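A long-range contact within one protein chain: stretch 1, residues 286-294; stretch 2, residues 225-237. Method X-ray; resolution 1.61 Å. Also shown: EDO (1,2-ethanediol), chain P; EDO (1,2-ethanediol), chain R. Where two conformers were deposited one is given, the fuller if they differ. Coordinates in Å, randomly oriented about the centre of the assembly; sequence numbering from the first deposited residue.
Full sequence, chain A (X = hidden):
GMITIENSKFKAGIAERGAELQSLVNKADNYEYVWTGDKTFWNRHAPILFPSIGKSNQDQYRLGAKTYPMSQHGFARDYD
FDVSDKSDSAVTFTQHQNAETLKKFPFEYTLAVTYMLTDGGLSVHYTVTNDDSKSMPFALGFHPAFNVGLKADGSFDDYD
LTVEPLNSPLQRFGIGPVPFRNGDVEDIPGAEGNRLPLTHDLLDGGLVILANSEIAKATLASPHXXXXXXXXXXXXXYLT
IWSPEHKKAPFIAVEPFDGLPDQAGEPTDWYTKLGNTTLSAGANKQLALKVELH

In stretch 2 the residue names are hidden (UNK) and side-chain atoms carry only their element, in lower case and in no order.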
# COMPACT_ATOMS: atom_id res chain seq x y z
N GLN A 286 -14.50 6.59 -0.44
CA GLN A 286 -14.07 6.09 0.85
C GLN A 286 -13.62 4.63 0.72
O GLN A 286 -14.30 3.83 0.04
CB GLN A 286 -15.19 6.23 1.89
CG GLN A 286 -15.48 7.69 2.19
CD GLN A 286 -16.60 7.92 3.16
OE1 GLN A 286 -16.69 7.26 4.21
NE2 GLN A 286 -17.45 8.89 2.84
N LEU A 287 -12.52 4.30 1.38
CA LEU A 287 -11.94 2.95 1.39
C LEU A 287 -11.58 2.61 2.83
O LEU A 287 -11.10 3.48 3.56
CB LEU A 287 -10.68 2.92 0.54
CG LEU A 287 -10.81 3.28 -0.95
CD1 LEU A 287 -9.45 3.46 -1.59
CD2 LEU A 287 -11.61 2.20 -1.67
N ALA A 288 -11.81 1.37 3.23
CA ALA A 288 -11.42 0.92 4.57
C ALA A 288 -10.56 -0.31 4.47
O ALA A 288 -10.67 -1.07 3.52
CB ALA A 288 -12.63 0.64 5.42
N LEU A 289 -9.67 -0.49 5.44
CA LEU A 289 -8.98 -1.78 5.63
C LEU A 289 -8.78 -2.05 7.12
O LEU A 289 -8.92 -1.15 7.96
CB LEU A 289 -7.63 -1.82 4.90
CG LEU A 289 -6.51 -0.83 5.22
CD1 LEU A 289 -5.64 -1.29 6.39
CD2 LEU A 289 -5.64 -0.56 3.97
N LYS A 290 -8.44 -3.31 7.44
CA LYS A 290 -7.97 -3.66 8.77
C LYS A 290 -6.71 -4.49 8.65
O LYS A 290 -6.56 -5.29 7.71
CB LYS A 290 -9.01 -4.46 9.55
CG LYS A 290 -10.40 -3.80 9.68
CD LYS A 290 -11.36 -4.64 10.58
CE LYS A 290 -12.72 -3.93 10.69
NZ LYS A 290 -13.68 -4.70 11.56
N VAL A 291 -5.80 -4.26 9.58
CA VAL A 291 -4.61 -5.11 9.75
C VAL A 291 -4.91 -5.91 11.03
O VAL A 291 -4.89 -5.35 12.12
CB VAL A 291 -3.33 -4.29 9.89
CG1 VAL A 291 -2.10 -5.23 9.89
CG2 VAL A 291 -3.22 -3.24 8.75
N GLU A 292 -5.29 -7.16 10.90
CA GLU A 292 -5.51 -8.01 12.07
C GLU A 292 -4.15 -8.46 12.59
O GLU A 292 -3.30 -8.93 11.82
CB GLU A 292 -6.34 -9.23 11.76
CG GLU A 292 -7.64 -8.97 10.98
CD GLU A 292 -8.44 -10.24 10.72
OE1 GLU A 292 -8.14 -11.32 11.29
OE2 GLU A 292 -9.39 -10.17 9.93
N LEU A 293 -3.94 -8.27 13.90
CA LEU A 293 -2.64 -8.47 14.52
C LEU A 293 -2.69 -9.75 15.36
O LEU A 293 -3.31 -9.75 16.42
CB LEU A 293 -2.30 -7.25 15.36
CG LEU A 293 -2.13 -5.96 14.55
CD1 LEU A 293 -1.79 -4.82 15.53
CD2 LEU A 293 -1.02 -6.14 13.42
N HIS A 294 -2.09 -10.83 14.85
CA HIS A 294 -2.11 -12.16 15.45
C HIS A 294 -0.73 -12.47 15.99
O HIS A 294 0.11 -11.62 16.26
CB HIS A 294 -2.37 -13.30 14.44
CG HIS A 294 -3.54 -13.12 13.53
ND1 HIS A 294 -3.41 -13.16 12.16
CD2 HIS A 294 -4.86 -12.99 13.79
CE1 HIS A 294 -4.61 -13.03 11.61
NE2 HIS A 294 -5.50 -12.93 12.57
OXT HIS A 294 -0.41 -13.65 16.08
N UNK A 225 6.40 -19.46 13.04
CA UNK A 225 6.44 -18.17 13.71
C UNK A 225 5.12 -17.79 14.32
O UNK A 225 4.08 -17.91 13.67
c UNK A 225 10.49 -17.23 12.57
c UNK A 225 6.90 -17.08 12.74
c UNK A 225 8.31 -17.28 12.34
n UNK A 225 10.22 -17.98 11.52
c UNK A 225 8.86 -18.04 11.36
n UNK A 225 9.35 -16.79 13.08
N UNK A 226 5.20 -17.28 15.54
CA UNK A 226 4.03 -17.02 16.37
C UNK A 226 3.14 -15.97 15.79
O UNK A 226 1.89 -16.11 15.82
o UNK A 226 5.29 -17.44 19.83
c UNK A 226 4.44 -16.57 17.78
c UNK A 226 4.86 -17.72 18.68
o UNK A 226 4.80 -18.89 18.26
N UNK A 227 3.72 -14.87 15.32
CA UNK A 227 2.93 -13.75 14.90
C UNK A 227 2.65 -13.87 13.38
O UNK A 227 3.47 -14.35 12.56
n UNK A 227 4.21 -11.91 18.85
n UNK A 227 2.56 -11.85 17.48
c UNK A 227 3.68 -12.15 16.73
c UNK A 227 2.90 -11.71 18.75
c UNK A 227 3.61 -12.41 15.25
c UNK A 227 4.72 -12.19 17.61
N UNK A 228 1.43 -13.56 13.04
CA UNK A 228 1.04 -13.41 11.65
C UNK A 228 0.13 -12.20 11.63
O UNK A 228 -0.25 -11.69 12.69
o UNK A 228 -0.88 -14.90 11.93
c UNK A 228 0.28 -14.64 11.17
N UNK A 229 -0.15 -11.71 10.43
CA UNK A 229 -1.15 -10.67 10.21
C UNK A 229 -2.08 -11.07 9.09
O UNK A 229 -1.72 -11.87 8.25
c UNK A 229 -0.52 -9.32 9.83
c UNK A 229 0.27 -9.41 8.50
c UNK A 229 -0.42 -8.86 7.29
c UNK A 229 0.38 -8.86 11.00
N UNK A 230 -3.29 -10.53 9.16
CA UNK A 230 -4.29 -10.70 8.12
C UNK A 230 -4.79 -9.31 7.71
O UNK A 230 -5.16 -8.49 8.57
c UNK A 230 -5.46 -11.55 8.59
o UNK A 230 -4.96 -12.85 8.91
c UNK A 230 -6.57 -11.67 7.49
N UNK A 231 -4.78 -9.04 6.41
CA UNK A 231 -5.31 -7.81 5.83
C UNK A 231 -6.74 -8.02 5.37
O UNK A 231 -7.03 -8.97 4.65
c UNK A 231 -3.00 -6.96 4.96
c UNK A 231 -4.45 -7.32 4.67
c UNK A 231 -2.30 -6.36 3.73
c UNK A 231 -2.82 -6.00 6.15
N UNK A 232 -7.65 -7.20 5.88
CA UNK A 232 -9.04 -7.19 5.44
C UNK A 232 -9.13 -6.09 4.38
O UNK A 232 -9.02 -4.93 4.69
o UNK A 232 -9.18 -8.98 7.59
o UNK A 232 -10.45 -7.73 8.81
c UNK A 232 -9.87 -7.95 7.75
c UNK A 232 -9.98 -6.90 6.62
N UNK A 233 -9.30 -6.48 3.13
CA UNK A 233 -9.06 -5.55 1.99
C UNK A 233 -10.10 -5.68 0.87
O UNK A 233 -9.81 -5.44 -0.30
c UNK A 233 -7.90 -7.96 0.41
c UNK A 233 -7.59 -5.70 1.47
c UNK A 233 -6.64 -4.96 2.41
c UNK A 233 -7.18 -7.16 1.41
N UNK A 234 -11.35 -5.99 1.20
CA UNK A 234 -12.40 -6.12 0.17
C UNK A 234 -12.50 -4.85 -0.67
O UNK A 234 -12.80 -4.91 -1.87
o UNK A 234 -13.83 -7.70 1.38
c UNK A 234 -13.77 -6.42 0.78
N UNK A 235 -12.31 -3.69 -0.04
CA UNK A 235 -12.43 -2.41 -0.74
C UNK A 235 -11.33 -2.12 -1.76
O UNK A 235 -11.47 -1.22 -2.59
o UNK A 235 -14.67 -1.88 0.88
o UNK A 235 -13.74 -0.26 2.01
c UNK A 235 -13.70 -1.12 1.09
c UNK A 235 -12.43 -1.23 0.27
N UNK A 236 -10.19 -2.81 -1.65
CA UNK A 236 -9.02 -2.54 -2.48
C UNK A 236 -8.97 -3.60 -3.58
O UNK A 236 -8.90 -4.79 -3.27
c UNK A 236 -7.56 -1.33 -0.78
c UNK A 236 -7.74 -2.56 -1.63
c UNK A 236 -6.63 0.84 -0.50
c UNK A 236 -8.22 -1.19 0.43
c UNK A 236 -8.08 -0.04 1.18
c UNK A 236 -6.79 -0.29 -1.22
c UNK A 236 -7.33 0.99 0.73
N UNK A 237 -9.04 -3.20 -4.85
CA UNK A 237 -9.11 -4.20 -5.92
C UNK A 237 -7.86 -5.03 -6.08
O UNK A 237 -7.95 -6.18 -6.50
c UNK A 237 -8.99 -2.00 -6.86
c UNK A 237 -9.21 -1.83 -5.35
c UNK A 237 -9.42 -3.38 -7.18
C1 EDO P . 5.36 -22.43 17.04
O1 EDO P . 4.12 -23.00 16.58
C2 EDO P . 5.71 -21.25 16.15
O2 EDO P . 4.53 -20.50 15.80
C1 EDO R . -16.47 2.96 3.49
O1 EDO R . -15.36 3.19 4.37
C2 EDO R . -16.13 1.81 2.54
O2 EDO R . -15.77 0.64 3.29
O HOH W 1 0.89 -14.78 18.02
O HOH W 2 -11.71 -3.39 2.77

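Position 225 carries one carbon and then a five-membered ring of three carbons and two nitrogens, out of reach of stretch 1: His225. Position 226 has two carbons, the second bearing two oxygens, and its end leads away from stretch 1. It is Asp226, whose backbone O shares water 1 with His294 OXT, the water donating to both.

At 227 an imidazole-type ring returns, one carbon followed by three carbons and two nitrogens, and this one works: a ring nitrogen lies in line with the chain's final carboxylate. The residue is His227, and ND1 donates to His294 O at 2.7 Å, nearly straight at 172°.

Position 228 has one carbon and one oxygen, the oxygen beside the ring of His294. This is Ser228; OG and His294 ND1 form a hydrogen bond of 3.1 Å, while His294 N donates to Ser228 O at 3.0 Å.

At 229 four carbons fork at the first, one arm two carbons long, and pack against Leu293 on the sheet face that also holds Val291: Ile229, with Ile229 CG2 3.9 Å from Leu293 CD2.

At 230 one carbon carries an oxygen and a carbon, the oxygen at the ring edge of His294. This is Thr230, with Thr230 OG1 2.7 Å from His294 CE1. The backbone pairs twice with Glu292: Thr230 N to Glu292 O at 3.1 Å, Glu292 N to Thr230 O at 2.7 Å.

At 231 four carbons fork at the second, and the end of the chain meets Val291: Leu231, with Leu231 CD2 3.8 Å from Val291 CG2.

At 232 two carbons end in two oxygens, which crowd the carboxylate of Glu292: Asp232. Asp232 OD1 sits just 2.6 Å from Glu292 OE2, so close that one acid group probably holds a proton. Asp232 N donates to Lys290 O at 2.9 Å, and Lys290 N to Asp232 O at 3.2 Å.

Position 233, four carbons forked at the first with one longer arm, touches Leu289: Ile233, with Ile233 CG2 4.1 Å from Leu289 CB. Position 234, one carbon and one oxygen, makes no contact with stretch 1: Ser234.

Position 235 again shows two carbons and two oxygens, one oxygen near the backbone of Ala288. It is Asp235, and OD2 accepts from Ala288 N at 2.8 Å.

At 236 a six-carbon ring on one carbon packs against Leu287 and Leu289: Phe236, with Phe236 CE1 3.7 Å from Leu289 CD2 and Phe236 CZ 3.9 Å from Leu287 CB. At 237 three carbons close onto the backbone N without contacting stretch 1: Pro237.

The rule is antiparallel pairing with alternating faces. Val291, Leu293, Ile229 and Leu231 put hydrocarbon on one face; Lys290, Glu292, Thr230 and Asp232 put polar groups on the other. Where the ladder ends, a type I turn from Ile233 to Phe236 lets the Asp235 carboxylate replace a backbone acceptor, while Phe236 continues the apolar packing. At the opposite end, His227 and Ser228 hold the C-terminal residue through its carboxylate, backbone N and ring.

Stretch 2 225-237: HDHSITLDISDFP
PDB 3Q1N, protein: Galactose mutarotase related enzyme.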